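Local atomic coordinates of succinate--CoA ligase subunit alpha (Campylobacter jejuni, PDB entry 6MEL), a protein that forms the alpha subunit of a succinate--CoA ligase, pairing a Rossmann-like CoA-binding domain with a second, flavodoxin-like alpha/beta domain of the CoA-ligase family. Residues L186-L191 with V216-F221; V230-A235 with E264-Y269. All coordinates share one frame; numbering follows the deposited sequence.

Interaction 1. Residues L186-L191 with V216-F221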
loop_
_atom_site.group_PDB
_atom_site.type_symbol
_atom_site.label_atom_id
_atom_site.label_comp_id
_atom_site.label_asym_id
_atom_site.label_seq_id
_atom_site.Cartn_x
_atom_site.Cartn_y
_atom_site.Cartn_z
ATOM N N LEU A 186 -13.253 2.806 -9.832
ATOM C CA LEU A 186 -13.154 2.391 -11.214
ATOM C C LEU A 186 -11.720 1.903 -11.495
ATOM O O LEU A 186 -10.722 2.505 -11.051
ATOM C CB LEU A 186 -13.487 3.566 -12.134
ATOM C CG LEU A 186 -14.905 4.117 -12.077
ATOM C CD1 LEU A 186 -15.029 5.341 -12.963
ATOM C CD2 LEU A 186 -15.933 3.077 -12.474
ATOM N N ALA A 187 -11.607 0.813 -12.251
ATOM C CA ALA A 187 -10.297 0.275 -12.606
ATOM C C ALA A 187 -10.242 -0.098 -14.101
ATOM O O ALA A 187 -10.889 0.512 -14.913
ATOM C CB ALA A 187 -10.007 -0.883 -11.689
ATOM N N TYR A 188 -9.477 -1.133 -14.450
ATOM C CA TYR A 188 -9.163 -1.429 -15.844
ATOM C C TYR A 188 -10.433 -1.803 -16.609
ATOM O O TYR A 188 -10.680 -1.285 -17.696
ATOM C CB TYR A 188 -8.111 -2.550 -15.943
ATOM C CG TYR A 188 -6.841 -2.193 -15.225
ATOM C CD1 TYR A 188 -6.003 -1.198 -15.705
ATOM C CD2 TYR A 188 -6.526 -2.766 -14.001
ATOM C CE1 TYR A 188 -4.878 -0.804 -15.010
ATOM C CE2 TYR A 188 -5.397 -2.389 -13.301
ATOM C CZ TYR A 188 -4.560 -1.416 -13.812
ATOM O OH TYR A 188 -3.410 -1.089 -13.140
ATOM N N LYS A 189 -11.254 -2.700 -16.062
ATOM C CA LYS A 189 -12.398 -3.236 -16.840
ATOM C C LYS A 189 -13.362 -2.123 -17.233
ATOM O O LYS A 189 -13.739 -2.032 -18.382
ATOM C CB LYS A 189 -13.214 -4.243 -16.034
ATOM C CG LYS A 189 -12.507 -5.566 -15.837
ATOM C CD LYS A 189 -13.310 -6.558 -15.015
ATOM C CE LYS A 189 -12.674 -7.924 -15.187
ATOM N NZ LYS A 189 -13.242 -8.903 -14.233
ATOM N N GLU A 190 -13.759 -1.301 -16.256
ATOM C CA GLU A 190 -14.752 -0.253 -16.471
ATOM C C GLU A 190 -14.197 0.800 -17.432
ATOM O O GLU A 190 -14.893 1.259 -18.342
ATOM C CB GLU A 190 -15.128 0.441 -15.161
ATOM C CG GLU A 190 -15.763 -0.489 -14.128
ATOM C CD GLU A 190 -14.836 -1.265 -13.185
ATOM O OE1 GLU A 190 -13.533 -1.281 -13.297
ATOM O OE2 GLU A 190 -15.421 -1.857 -12.285
ATOM N N LEU A 191 -12.932 1.194 -17.231
ATOM C CA LEU A 191 -12.364 2.250 -18.026
ATOM C C LEU A 191 -11.998 1.755 -19.428
ATOM O O LEU A 191 -12.135 2.497 -20.406
ATOM C CB LEU A 191 -11.167 2.846 -17.287
ATOM C CG LEU A 191 -11.546 3.575 -15.999
ATOM C CD1 LEU A 191 -10.315 4.063 -15.266
ATOM C CD2 LEU A 191 -12.444 4.748 -16.307
ATOM N N VAL A 216 -4.332 -9.251 -13.797
ATOM C CA VAL A 216 -4.507 -10.655 -14.283
ATOM C C VAL A 216 -5.938 -10.814 -14.817
ATOM O O VAL A 216 -6.134 -11.186 -15.947
ATOM C CB VAL A 216 -4.236 -11.695 -13.177
ATOM C CG1 VAL A 216 -4.533 -13.150 -13.624
ATOM C CG2 VAL A 216 -2.820 -11.579 -12.661
ATOM N N GLU A 217 -6.932 -10.457 -14.003
ATOM C CA GLU A 217 -8.344 -10.535 -14.391
ATOM C C GLU A 217 -8.630 -9.682 -15.629
ATOM O O GLU A 217 -9.471 -10.094 -16.449
ATOM C CB GLU A 217 -9.288 -10.132 -13.251
ATOM C CG GLU A 217 -9.257 -11.125 -12.088
ATOM C CD GLU A 217 -9.738 -10.598 -10.738
ATOM O OE1 GLU A 217 -10.284 -9.467 -10.674
ATOM O OE2 GLU A 217 -9.570 -11.327 -9.732
ATOM N N ALA A 218 -7.964 -8.522 -15.761
ATOM C CA ALA A 218 -8.156 -7.640 -16.934
ATOM C C ALA A 218 -7.745 -8.343 -18.244
ATOM O O ALA A 218 -8.246 -8.020 -19.293
ATOM C CB ALA A 218 -7.377 -6.355 -16.793
ATOM N N ALA A 219 -6.823 -9.285 -18.175
ATOM C CA ALA A 219 -6.230 -9.855 -19.388
ATOM C C ALA A 219 -7.296 -10.621 -20.199
ATOM O O ALA A 219 -7.518 -10.369 -21.372
ATOM C CB ALA A 219 -5.081 -10.724 -19.022
ATOM N N LYS A 220 -8.014 -11.509 -19.531
ATOM C CA LYS A 220 -9.047 -12.280 -20.179
ATOM C C LYS A 220 -10.174 -11.358 -20.638
ATOM O O LYS A 220 -10.688 -11.495 -21.736
ATOM C CB LYS A 220 -9.616 -13.299 -19.205
ATOM C CG LYS A 220 -10.616 -14.242 -19.846
ATOM C CD LYS A 220 -11.418 -14.941 -18.810
ATOM C CE LYS A 220 -11.342 -16.437 -18.979
ATOM N NZ LYS A 220 -12.578 -17.024 -18.419
ATOM N N PHE A 221 -10.535 -10.410 -19.771
ATOM C CA PHE A 221 -11.530 -9.448 -20.087
ATOM C C PHE A 221 -11.178 -8.723 -21.395
ATOM O O PHE A 221 -12.065 -8.483 -22.207
ATOM C CB PHE A 221 -11.722 -8.481 -18.928
ATOM C CG PHE A 221 -12.671 -7.360 -19.236
ATOM C CD1 PHE A 221 -14.032 -7.510 -18.999
ATOM C CD2 PHE A 221 -12.220 -6.190 -19.824
ATOM C CE1 PHE A 221 -14.913 -6.485 -19.321
ATOM C CE2 PHE A 221 -13.102 -5.167 -20.145
ATOM C CZ PHE A 221 -14.442 -5.316 -19.882
HETATM O O HOH W 1 -11.415 -7.743 -11.927
#
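K189 lays its side chain over one face of the F221 ring, setting its CG there in a CH-pi contact, 4.0 Å from the centroid of the F221 ring and 14° off the ring normal. The CE of K189 carries on past that face to 3.9 Å from CB of F221, so the lysine chain crosses the phenylalanine at a slant rather than just touching it with its end. On the same side of the ring but out at the rim, the backbone O of K189 stands 3.7 Å from CE2 of F221; that oxygen also accepts a hydrogen bond from S193 OG. F221 reaches across because its CG is anti to the backbone N (chi1 175°). The other flat group, the phenol of Y188, joins in mainly through its root: CB of Y188 meets CB of A218 at 4.0 Å, oblique to the ring, while the hydroxyl is hydrogen-bonded to I207 O on strand 203-209.

No direct hydrogen bond links the two segments. NZ of K189 stays 4.7 Å from OE1 of E217, so the attraction between these opposite charges is probably a mild one at the exposed margin, whereas Y188 and A218 are buried. A water is hydrogen-bonded to NZ of K189 at 3.2 Å, but its link onward to E217 is doubtful. At the start of its helix, A187 in the N-cap position gives its N-H to OE1 of E190, 3.0 Å from A187 N, meeting the carboxylate from above its plane. This is one half of a capping box.

Seen in the fold, helices 188-197 and 214-225 precede and follow strand 203-209, and they pack as neighbouring crossover helices on the parallel part of the flavodoxin-like domain's sheet.

Interaction 2. Residues V230-A235 with E264-Y269; sequences VVAFIA and EALKSY
L266 points one methyl, CD1, into the strand: it lies 3.8 Å from CB of A232 and equally 3.8 Å from CD1 of I234. This is the helix-on-sheet packing of a beta-alpha-beta unit, in which strand 230-235 is followed by helix 259-268 and then by strand 272-273, the next parallel strand of the sheet. The leucine and isoleucine meet tip to tip. On the helix side, CD1 of L266 is anti to CA (chi2 166°), which carries it far out from the helix; on the strand side, I234 offers CG1 as well, 4.0 Å from CD1 of L266.

All three residues are buried, but the interface is small, 97 Å² summed over both segments, and entirely apolar. The backbones stand well apart, with CA of A232 and CA of L266 separated by 7.8 Å, so L266 from the helix bridges to the strand, met by I234 and the methyl of A232. I271 adds to the packing, touching both A232 and L266, and M206 of strand 203-209 lies against A232. The strand's other face is taken up separately: V231 and F233 turn to helix 280-288, and F233 and A235 also pack on apolar side chains of another protein chain.

The solvent side of the helix is different: E264, K267 and S268 are exposed and play no part in the strand contact. Here the helix is finishing: Y269 is the first residue to leave helical geometry, its N bonding to L266 O with a second, weak bond to A265 O. S268 turns its hydroxyl back onto the last turn, where OG donates to O of A265 at 3.0 Å, tilted 31° from the carbonyl plane.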
loop_
_atom_site.group_PDB
_atom_site.type_symbol
_atom_site.label_atom_id
_atom_site.label_comp_id
_atom_site.label_asym_id
_atom_site.label_seq_id
_atom_site.Cartn_x
_atom_site.Cartn_y
_atom_site.Cartn_z
ATOM N N VAL A 230 -4.062 -2.645 -26.664
ATOM C CA VAL A 230 -3.710 -2.326 -25.320
ATOM C C VAL A 230 -2.216 -2.574 -25.106
ATOM O O VAL A 230 -1.706 -3.674 -25.430
ATOM C CB VAL A 230 -4.529 -3.153 -24.328
ATOM C CG1 VAL A 230 -4.078 -2.863 -22.907
ATOM C CG2 VAL A 230 -6.013 -2.890 -24.501
ATOM N N VAL A 231 -1.538 -1.559 -24.549
ATOM C CA VAL A 231 -0.172 -1.630 -24.124
ATOM C C VAL A 231 -0.196 -1.661 -22.602
ATOM O O VAL A 231 -0.884 -0.834 -22.011
ATOM C CB VAL A 231 0.623 -0.419 -24.623
ATOM C CG1 VAL A 231 2.015 -0.333 -23.994
ATOM C CG2 VAL A 231 0.736 -0.399 -26.136
ATOM N N ALA A 232 0.612 -2.536 -21.991
ATOM C CA ALA A 232 0.703 -2.653 -20.529
ATOM C C ALA A 232 2.146 -2.562 -20.074
ATOM O O ALA A 232 3.065 -3.131 -20.691
ATOM C CB ALA A 232 0.083 -3.915 -20.010
ATOM N N PHE A 233 2.329 -1.804 -18.987
ATOM C CA PHE A 233 3.549 -1.833 -18.209
ATOM C C PHE A 233 3.140 -2.082 -16.751
ATOM O O PHE A 233 2.308 -1.359 -16.228
ATOM C CB PHE A 233 4.369 -0.537 -18.311
ATOM C CG PHE A 233 5.565 -0.546 -17.377
ATOM C CD1 PHE A 233 6.694 -1.297 -17.675
ATOM C CD2 PHE A 233 5.520 0.062 -16.143
ATOM C CE1 PHE A 233 7.762 -1.379 -16.794
ATOM C CE2 PHE A 233 6.577 -0.033 -15.251
ATOM C CZ PHE A 233 7.693 -0.763 -15.574
ATOM N N ILE A 234 3.749 -3.084 -16.122
ATOM C CA ILE A 234 3.462 -3.480 -14.778
ATOM C C ILE A 234 4.725 -3.234 -13.968
ATOM O O ILE A 234 5.669 -3.951 -14.119
ATOM C CB ILE A 234 3.036 -4.964 -14.658
ATOM C CG1 ILE A 234 1.901 -5.337 -15.618
ATOM C CG2 ILE A 234 2.653 -5.274 -13.207
ATOM C CD1 ILE A 234 0.640 -4.475 -15.486
ATOM N N ALA A 235 4.691 -2.246 -13.069
ATOM C CA ALA A 235 5.869 -1.920 -12.252
ATOM C C ALA A 235 6.064 -2.939 -11.123
ATOM O O ALA A 235 5.105 -3.449 -10.551
ATOM C CB ALA A 235 5.658 -0.552 -11.677
ATOM N N GLU A 264 2.719 -12.010 -17.544
ATOM C CA GLU A 264 2.541 -13.313 -18.223
ATOM C C GLU A 264 1.072 -13.507 -18.613
ATOM O O GLU A 264 0.789 -13.945 -19.715
ATOM C CB GLU A 264 3.038 -14.390 -17.271
ATOM C CG GLU A 264 3.174 -15.780 -17.849
ATOM C CD GLU A 264 3.849 -16.700 -16.834
ATOM O OE1 GLU A 264 4.643 -16.171 -15.969
ATOM O OE2 GLU A 264 3.592 -17.931 -16.890
ATOM N N ALA A 265 0.134 -13.161 -17.717
ATOM C CA ALA A 265 -1.288 -13.297 -18.028
ATOM C C ALA A 265 -1.641 -12.349 -19.181
ATOM O O ALA A 265 -2.320 -12.723 -20.119
ATOM C CB ALA A 265 -2.142 -12.999 -16.821
ATOM N N LEU A 266 -1.203 -11.100 -19.079
ATOM C CA LEU A 266 -1.520 -10.102 -20.108
ATOM C C LEU A 266 -0.936 -10.529 -21.472
ATOM O O LEU A 266 -1.594 -10.458 -22.500
ATOM C CB LEU A 266 -0.964 -8.752 -19.645
ATOM C CG LEU A 266 -1.768 -8.088 -18.535
ATOM C CD1 LEU A 266 -0.973 -6.955 -17.919
ATOM C CD2 LEU A 266 -3.101 -7.590 -19.067
ATOM N N LYS A 267 0.307 -10.988 -21.457
ATOM C CA LYS A 267 0.992 -11.422 -22.681
ATOM C C LYS A 267 0.227 -12.588 -23.354
ATOM O O LYS A 267 -0.044 -12.544 -24.552
ATOM C CB LYS A 267 2.422 -11.835 -22.360
ATOM C CG LYS A 267 3.233 -12.241 -23.577
ATOM C CD LYS A 267 4.691 -12.545 -23.272
ATOM C CE LYS A 267 5.557 -12.392 -24.508
ATOM N NZ LYS A 267 5.918 -10.965 -24.711
ATOM N N SER A 268 -0.212 -13.567 -22.566
ATOM C CA SER A 268 -0.848 -14.766 -23.096
ATOM C C SER A 268 -2.237 -14.433 -23.658
ATOM O O SER A 268 -2.748 -15.172 -24.458
ATOM C CB SER A 268 -0.933 -15.836 -22.044
ATOM O OG SER A 268 -1.996 -15.523 -21.148
ATOM N N TYR A 269 -2.854 -13.314 -23.262
ATOM C CA TYR A 269 -4.154 -12.934 -23.816
ATOM C C TYR A 269 -4.009 -11.899 -24.927
ATOM O O TYR A 269 -5.028 -11.321 -25.334
ATOM C CB TYR A 269 -5.087 -12.455 -22.708
ATOM C CG TYR A 269 -5.778 -13.594 -22.007
ATOM C CD1 TYR A 269 -5.454 -13.965 -20.712
ATOM C CD2 TYR A 269 -6.719 -14.346 -22.688
ATOM C CE1 TYR A 269 -6.099 -15.023 -20.091
ATOM C CE2 TYR A 269 -7.387 -15.396 -22.084
ATOM C CZ TYR A 269 -7.064 -15.745 -20.789
ATOM O OH TYR A 269 -7.748 -16.780 -20.231
#

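Overall arrangement
Both contacts belong to one alpha/beta domain and follow each other in the chain, with helix 214-225 of interaction 1 leading directly into strand 230-235 of interaction 2. Their centres are about 11 Å apart, and they touch through A219 on a face of helix 214-225 turned away from K189. CB of A219 packs 3.7 Å from CD2 of L266, the methyl not used against the strand, and O of A219 lies 3.5 Å from CB of Y269. Helix 214-225 thus sits between helices 188-197 and 259-268, its pairing with the first being partly solvent-edged and L266 of the second buried against the sheet.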